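Local coordinates for pyroglutatmate porin OpdO (Pseudomonas aeruginosa, PDB 3SZV), which forms a beta-barrel channel of the OprD porin family in the bacterial outer membrane and probably lets small solutes such as carboxylates pass, at residues A[28-33]-A[393-398]; A[50-55]-A[77-82]. All blocks are in the same frame, centred on the assembly; numbering follows the deposited sequence.

Interaction 1 of 2, residues A[28-33]-A[393-398]; sequences ELRNFY and ILSYSL
Glu28 and Arg30 of strand 24-38 meet Ser397 and Ser395 of strand 387-399 where the first and last strands of the porin chain pair, the seam that closes an outer-membrane beta-barrel. The segment axes run antiparallel at 173° with a closest approach of 4.6 Å. Two hydrogen-bonded pairs carry the backbone. Leu29 and Tyr396 exchange both bonds, Leu29 N reaching Tyr396 O at 2.7 Å, and Asn31 and Leu394 do the same, with Asn31 N 2.8 Å from Leu394 O.

The Glu28 side chain organises the polar end of the face it shares with Arg30, Ser395 and Ser397. Its CG stands anti to the backbone N (chi1 179°) and the extended chain rises from the sheet beside the two serine hydroxyls. CB and CG both lie against Ser397 OG, CG at 3.5 Å. Beyond CD, which sits about equally far from the hydroxyls of Ser395 and Ser397, the carboxylate divides. OE2 lies 3.1 Å from Ser395 OG in one of two serine conformers. OE2 also takes the salt bridge from Arg30 NE at 2.6 Å; NE keeps this oxygen close to its guanidinium plane, but approaches from well above the carboxylate plane. OE1 turns to Arg57, while Arg30 NH2 goes on to Asp138, so the buried charges are linked in a chain that probably keeps them ionised.

On the opposite face, Asn31 and Leu394 touch through their CB atoms, and the Asn31 amide is held by Trp50 and Gln52 of the next strand. Farther along the Glu28 face, Phe32 and Ile393 rise together from neighbouring strands; in the Phe32 conformer described, one of two, Ile393 CG1 comes 3.4 Å from Phe32 CE1, obliquely to the ring.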
loop_
_atom_site.group_PDB
_atom_site.type_symbol
_atom_site.label_atom_id
_atom_site.label_comp_id
_atom_site.label_asym_id
_atom_site.label_seq_id
_atom_site.Cartn_x
_atom_site.Cartn_y
_atom_site.Cartn_z
ATOM N N GLU A 28 15.922 10.150 -2.245
ATOM C CA GLU A 28 15.936 8.805 -2.805
ATOM C C GLU A 28 16.066 8.853 -4.324
ATOM O O GLU A 28 15.409 9.656 -4.992
ATOM C CB GLU A 28 14.685 8.007 -2.408
ATOM C CG GLU A 28 14.688 6.605 -3.006
ATOM C CD GLU A 28 13.418 5.834 -2.717
ATOM O OE1 GLU A 28 12.525 6.376 -2.030
ATOM O OE2 GLU A 28 13.314 4.682 -3.183
ATOM N N LEU A 29 16.933 7.999 -4.862
ATOM C CA LEU A 29 17.068 7.843 -6.304
ATOM C C LEU A 29 16.490 6.492 -6.673
ATOM O O LEU A 29 16.764 5.499 -6.004
ATOM C CB LEU A 29 18.537 7.880 -6.715
ATOM C CG LEU A 29 19.212 9.240 -6.944
ATOM C CD1 LEU A 29 18.799 10.277 -5.912
ATOM C CD2 LEU A 29 20.730 9.077 -6.977
ATOM N N ARG A 30 15.689 6.449 -7.732
ATOM C CA ARG A 30 15.121 5.193 -8.202
ATOM C C ARG A 30 15.283 5.079 -9.688
ATOM O O ARG A 30 14.947 5.995 -10.435
ATOM C CB ARG A 30 13.634 5.135 -7.899
ATOM C CG ARG A 30 13.311 4.959 -6.471
ATOM C CD ARG A 30 11.839 4.664 -6.364
ATOM N NE ARG A 30 11.391 4.783 -4.994
ATOM C CZ ARG A 30 10.118 4.724 -4.628
ATOM N NH1 ARG A 30 9.172 4.538 -5.542
ATOM N NH2 ARG A 30 9.805 4.835 -3.349
ATOM N N ASN A 31 15.789 3.937 -10.128
ATOM C CA ASN A 31 15.895 3.659 -11.538
ATOM C C ASN A 31 15.046 2.417 -11.773
ATOM O O ASN A 31 15.277 1.368 -11.165
ATOM C CB ASN A 31 17.352 3.428 -11.926
ATOM C CG ASN A 31 17.532 3.280 -13.418
ATOM O OD1 ASN A 31 17.472 2.173 -13.949
ATOM N ND2 ASN A 31 17.735 4.395 -14.109
ATOM N N PHE A 32 14.063 2.545 -12.650
ATOM C CA PHE A 32 13.013 1.545 -12.769
ATOM C C PHE A 32 12.887 1.064 -14.207
ATOM O O PHE A 32 12.681 1.866 -15.120
ATOM C CB PHE A 32 11.683 2.151 -12.313
ATOM C CG PHE A 32 10.651 1.136 -11.906
ATOM C CD1 PHE A 32 10.327 0.968 -10.572
ATOM C CD2 PHE A 32 10.001 0.360 -12.851
ATOM C CE1 PHE A 32 9.375 0.045 -10.185
ATOM C CE2 PHE A 32 9.047 -0.569 -12.469
ATOM C CZ PHE A 32 8.736 -0.726 -11.134
ATOM N N TYR A 33 13.010 -0.241 -14.399
ATOM C CA TYR A 33 12.781 -0.840 -15.702
ATOM C C TYR A 33 11.623 -1.821 -15.608
ATOM O O TYR A 33 11.520 -2.602 -14.657
ATOM C CB TYR A 33 14.029 -1.548 -16.222
ATOM C CG TYR A 33 13.768 -2.280 -17.515
ATOM C CD1 TYR A 33 13.706 -1.596 -18.719
ATOM C CD2 TYR A 33 13.561 -3.652 -17.525
ATOM C CE1 TYR A 33 13.457 -2.263 -19.909
ATOM C CE2 TYR A 33 13.313 -4.328 -18.705
ATOM C CZ TYR A 33 13.263 -3.629 -19.890
ATOM O OH TYR A 33 13.015 -4.303 -21.066
ATOM N N ILE A 393 14.435 -2.797 -10.304
ATOM C CA ILE A 393 14.446 -1.531 -9.588
ATOM C C ILE A 393 15.773 -1.339 -8.871
ATOM O O ILE A 393 16.177 -2.165 -8.049
ATOM C CB ILE A 393 13.302 -1.453 -8.558
ATOM C CG1 ILE A 393 11.979 -1.910 -9.182
ATOM C CG2 ILE A 393 13.185 -0.036 -7.992
ATOM C CD1 ILE A 393 11.640 -3.366 -8.917
ATOM N N LEU A 394 16.454 -0.251 -9.207
ATOM C CA LEU A 394 17.652 0.168 -8.485
ATOM C C LEU A 394 17.261 1.343 -7.604
ATOM O O LEU A 394 16.597 2.282 -8.060
ATOM C CB LEU A 394 18.754 0.584 -9.454
ATOM C CG LEU A 394 19.569 -0.505 -10.153
ATOM C CD1 LEU A 394 18.683 -1.581 -10.753
ATOM C CD2 LEU A 394 20.453 0.120 -11.223
ATOM N N SER A 395 17.658 1.303 -6.338
ATOM C CA SER A 395 17.271 2.338 -5.391
ATOM C C SER A 395 18.444 2.754 -4.515
ATOM O O SER A 395 19.284 1.935 -4.151
ATOM C CB SER A 395 16.114 1.848 -4.512
ATOM O OG SER A 395 15.717 2.846 -3.583
ATOM N N TYR A 396 18.499 4.032 -4.188
ATOM C CA TYR A 396 19.527 4.532 -3.290
ATOM C C TYR A 396 18.953 5.678 -2.494
ATOM O O TYR A 396 18.426 6.634 -3.069
ATOM C CB TYR A 396 20.769 5.002 -4.051
ATOM C CG TYR A 396 21.862 5.518 -3.141
ATOM C CD1 TYR A 396 22.709 4.641 -2.479
ATOM C CD2 TYR A 396 22.031 6.879 -2.934
ATOM C CE1 TYR A 396 23.705 5.103 -1.644
ATOM C CE2 TYR A 396 23.029 7.354 -2.096
ATOM C CZ TYR A 396 23.860 6.456 -1.456
ATOM O OH TYR A 396 24.858 6.908 -0.618
ATOM N N SER A 397 19.062 5.593 -1.172
ATOM C CA SER A 397 18.562 6.652 -0.309
ATOM C C SER A 397 19.699 7.244 0.485
ATOM O O SER A 397 20.555 6.522 0.998
ATOM C CB SER A 397 17.493 6.123 0.645
ATOM O OG SER A 397 16.309 5.798 -0.058
ATOM N N LEU A 398 19.684 8.565 0.579
ATOM C CA LEU A 398 20.695 9.308 1.296
ATOM C C LEU A 398 20.005 10.171 2.341
ATOM O O LEU A 398 19.110 10.948 2.009
ATOM C CB LEU A 398 21.454 10.212 0.327
ATOM C CG LEU A 398 22.524 11.118 0.926
ATOM C CD1 LEU A 398 23.617 10.286 1.578
ATOM C CD2 LEU A 398 23.094 12.023 -0.152
#

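Interaction 2 of 2, residues A[50-55]-A[77-82]. With C8E ((hydroxyethyloxy)tri(ethyloxy)octane), chain C.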
loop_
_atom_site.group_PDB
_atom_site.type_symbol
_atom_site.label_atom_id
_atom_site.label_comp_id
_atom_site.label_asym_id
_atom_site.label_seq_id
_atom_site.Cartn_x
_atom_site.Cartn_y
_atom_site.Cartn_z
ATOM N N TRP A 50 11.643 2.441 -19.259
ATOM C CA TRP A 50 12.797 2.673 -18.405
ATOM C C TRP A 50 12.706 4.111 -17.931
ATOM O O TRP A 50 12.474 5.014 -18.738
ATOM C CB TRP A 50 14.083 2.476 -19.205
ATOM C CG TRP A 50 15.331 2.453 -18.382
ATOM C CD1 TRP A 50 15.429 2.206 -17.043
ATOM C CD2 TRP A 50 16.667 2.681 -18.848
ATOM N NE1 TRP A 50 16.747 2.268 -16.648
ATOM C CE2 TRP A 50 17.523 2.559 -17.735
ATOM C CE3 TRP A 50 17.218 2.977 -20.098
ATOM C CZ2 TRP A 50 18.904 2.722 -17.837
ATOM C CZ3 TRP A 50 18.590 3.138 -20.194
ATOM C CH2 TRP A 50 19.416 3.011 -19.070
ATOM N N ALA A 51 12.878 4.339 -16.634
ATOM C CA ALA A 51 12.743 5.689 -16.110
ATOM C C ALA A 51 13.605 5.932 -14.879
ATOM O O ALA A 51 13.968 5.003 -14.161
ATOM C CB ALA A 51 11.275 6.004 -15.812
ATOM N N GLN A 52 13.930 7.197 -14.653
ATOM C CA GLN A 52 14.707 7.616 -13.492
ATOM C C GLN A 52 13.881 8.562 -12.629
ATOM O O GLN A 52 13.244 9.495 -13.139
ATOM C CB GLN A 52 15.989 8.328 -13.933
ATOM C CG GLN A 52 16.801 8.896 -12.776
ATOM C CD GLN A 52 17.381 7.810 -11.883
ATOM O OE1 GLN A 52 17.874 6.788 -12.367
ATOM N NE2 GLN A 52 17.324 8.027 -10.576
ATOM N N GLY A 53 13.911 8.338 -11.321
ATOM C CA GLY A 53 13.145 9.155 -10.403
ATOM C C GLY A 53 13.966 9.705 -9.255
ATOM O O GLY A 53 14.989 9.135 -8.870
ATOM N N PHE A 54 13.502 10.823 -8.710
ATOM C CA PHE A 54 14.114 11.451 -7.547
ATOM C C PHE A 54 12.998 11.770 -6.579
ATOM O O PHE A 54 11.950 12.274 -6.979
ATOM C CB PHE A 54 14.825 12.753 -7.932
ATOM C CG PHE A 54 15.910 12.572 -8.956
ATOM C CD1 PHE A 54 17.234 12.447 -8.568
ATOM C CD2 PHE A 54 15.601 12.514 -10.303
ATOM C CE1 PHE A 54 18.235 12.275 -9.510
ATOM C CE2 PHE A 54 16.600 12.342 -11.255
ATOM C CZ PHE A 54 17.916 12.222 -10.855
ATOM N N LEU A 55 13.226 11.470 -5.308
ATOM C CA LEU A 55 12.238 11.724 -4.273
ATOM C C LEU A 55 12.908 12.463 -3.126
ATOM O O LEU A 55 13.769 11.908 -2.444
ATOM C CB LEU A 55 11.642 10.415 -3.772
ATOM C CG LEU A 55 10.984 9.526 -4.835
ATOM C CD1 LEU A 55 11.985 8.615 -5.553
ATOM C CD2 LEU A 55 9.909 8.693 -4.163
ATOM N N LEU A 77 10.315 13.854 -8.956
ATOM C CA LEU A 77 10.743 14.180 -10.304
ATOM C C LEU A 77 11.019 12.871 -11.008
ATOM O O LEU A 77 11.745 12.022 -10.493
ATOM C CB LEU A 77 12.007 15.047 -10.275
ATOM C CG LEU A 77 12.646 15.396 -11.618
ATOM C CD1 LEU A 77 11.677 16.179 -12.482
ATOM C CD2 LEU A 77 13.928 16.192 -11.385
ATOM N N GLY A 78 10.417 12.699 -12.176
ATOM C CA GLY A 78 10.654 11.511 -12.961
ATOM C C GLY A 78 10.818 11.851 -14.420
ATOM O O GLY A 78 10.244 12.821 -14.920
ATOM N N PHE A 79 11.618 11.054 -15.111
ATOM C CA PHE A 79 11.673 11.161 -16.556
ATOM C C PHE A 79 11.990 9.828 -17.201
ATOM O O PHE A 79 12.727 9.008 -16.647
ATOM C CB PHE A 79 12.651 12.247 -17.007
ATOM C CG PHE A 79 13.992 12.188 -16.336
ATOM C CD1 PHE A 79 14.245 12.944 -15.199
ATOM C CD2 PHE A 79 15.011 11.416 -16.860
ATOM C CE1 PHE A 79 15.484 12.906 -14.587
ATOM C CE2 PHE A 79 16.253 11.373 -16.252
ATOM C CZ PHE A 79 16.491 12.121 -15.115
ATOM N N LYS A 80 11.399 9.611 -18.366
ATOM C CA LYS A 80 11.621 8.386 -19.107
ATOM C C LYS A 80 12.989 8.395 -19.771
ATOM O O LYS A 80 13.506 9.448 -20.164
ATOM C CB LYS A 80 10.503 8.154 -20.133
ATOM C CG LYS A 80 9.208 7.620 -19.514
ATOM C CD LYS A 80 8.169 7.261 -20.572
ATOM C CE LYS A 80 7.721 8.488 -21.350
ATOM N NZ LYS A 80 7.189 9.554 -20.449
ATOM N N LEU A 81 13.577 7.211 -19.869
ATOM C CA LEU A 81 14.881 7.022 -20.470
ATOM C C LEU A 81 14.646 6.188 -21.720
ATOM O O LEU A 81 13.648 5.476 -21.805
ATOM C CB LEU A 81 15.798 6.272 -19.497
ATOM C CG LEU A 81 16.080 6.941 -18.151
ATOM C CD1 LEU A 81 16.825 5.990 -17.223
ATOM C CD2 LEU A 81 16.863 8.229 -18.351
ATOM N N ASP A 82 15.533 6.280 -22.703
ATOM C CA ASP A 82 15.364 5.456 -23.895
ATOM C C ASP A 82 16.063 4.108 -23.719
ATOM O O ASP A 82 17.280 4.032 -23.549
ATOM C CB ASP A 82 15.837 6.185 -25.159
ATOM C CG ASP A 82 17.290 5.900 -25.494
ATOM O OD1 ASP A 82 17.559 5.431 -26.621
ATOM O OD2 ASP A 82 18.158 6.149 -24.627
HETATM C C1 C8E C . 3.649 24.397 -12.229
HETATM C C2 C8E C . 4.809 23.887 -11.382
HETATM C C3 C8E C . 4.608 24.247 -9.917
HETATM C C4 C8E C . 5.920 24.143 -9.146
HETATM C C5 C8E C . 6.475 22.729 -9.217
HETATM C C6 C8E C . 7.798 22.563 -8.471
HETATM C C7 C8E C . 8.307 21.128 -8.590
HETATM C C8 C8E C . 9.456 20.815 -7.629
HETATM O O9 C8E C . 9.969 19.512 -7.877
HETATM C C10 C8E C . 11.077 19.197 -7.051
HETATM C C11 C8E C . 11.623 17.801 -7.364
HETATM O O12 C8E C . 12.714 17.489 -6.517
HETATM C C13 C8E C . 13.060 16.116 -6.521
HETATM C C16 C8E C . 16.995 15.906 -7.481
HETATM C C17 C8E C . 17.298 17.032 -8.459
HETATM O O18 C8E C . 18.228 16.604 -9.428
HETATM C C19 C8E C . 17.614 15.893 -10.478
HETATM C C20 C8E C . 17.263 16.868 -11.596
HETATM O O21 C8E C . 17.908 16.487 -12.789
HETATM O O HOH W 1 11.326 4.069 -21.577
#
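An antiparallel beta hairpin of the barrel wall, strands 49-59 and 67-81, brings Trp50 against Leu81 and Phe54 against Leu77 and Phe79. At the Trp50 end, Leu81 CD1 sits over the five-membered ring, 3.6 Å from its centroid and 14° off the normal, a CH-pi contact; a water bridges Trp50 N and Leu81 O beside it. In the middle, Gln52 and Phe79 exchange both backbone bonds, and Gln52 CB lies off-centre over the Phe79 ring. Phe79 CG occupies the crowded position between its backbone N and carbonyl carbon (chi1 48°), which carries the ring toward the partner strand, where CE1 meets the edge of Phe54 at CE2, 3.6 Å away. A detergent molecule lies over one Phe54 face through its C19, and its C20 is 3.4 Å from Leu77 CD2, consistent with a membrane-facing surface. On the sheet face of Ala51 and Lys80, Gly53 stands opposite Gly78 as a non-hydrogen-bonded pair, their CA atoms 4.3 Å apart. Outside the hairpin, Ala51 bonds through its backbone to Phe32 of strand 24-38, Gly78 is hydrogen-bonded through its backbone to Tyr106 of strand 106-117, and Leu55 packs on the loop residues Leu142 and Pro143.

Overall arrangement
From the N terminus, the chain enters strand 24-38, whose residues 28-33 pair with the last strand, and then passes into strand 49-59. Interaction 2 closes a short loop between 50-55 and 77-82, with 21 residues between them. Interaction 1 closes the long one, 359 residues between its segments, and interaction 2 is nested inside it. Their centres are 10 Å apart, and strand 24-38 adjoins strand 49-59 directly: Arg30 O lies 2.7 Å from Gly53 N, probably a hydrogen bond. Four neighbouring strands, 387-399, 24-38, 49-59 and 67-81, are thereby joined in order, so the wall runs from the last strand through the first into the 49-59/67-81 hairpin.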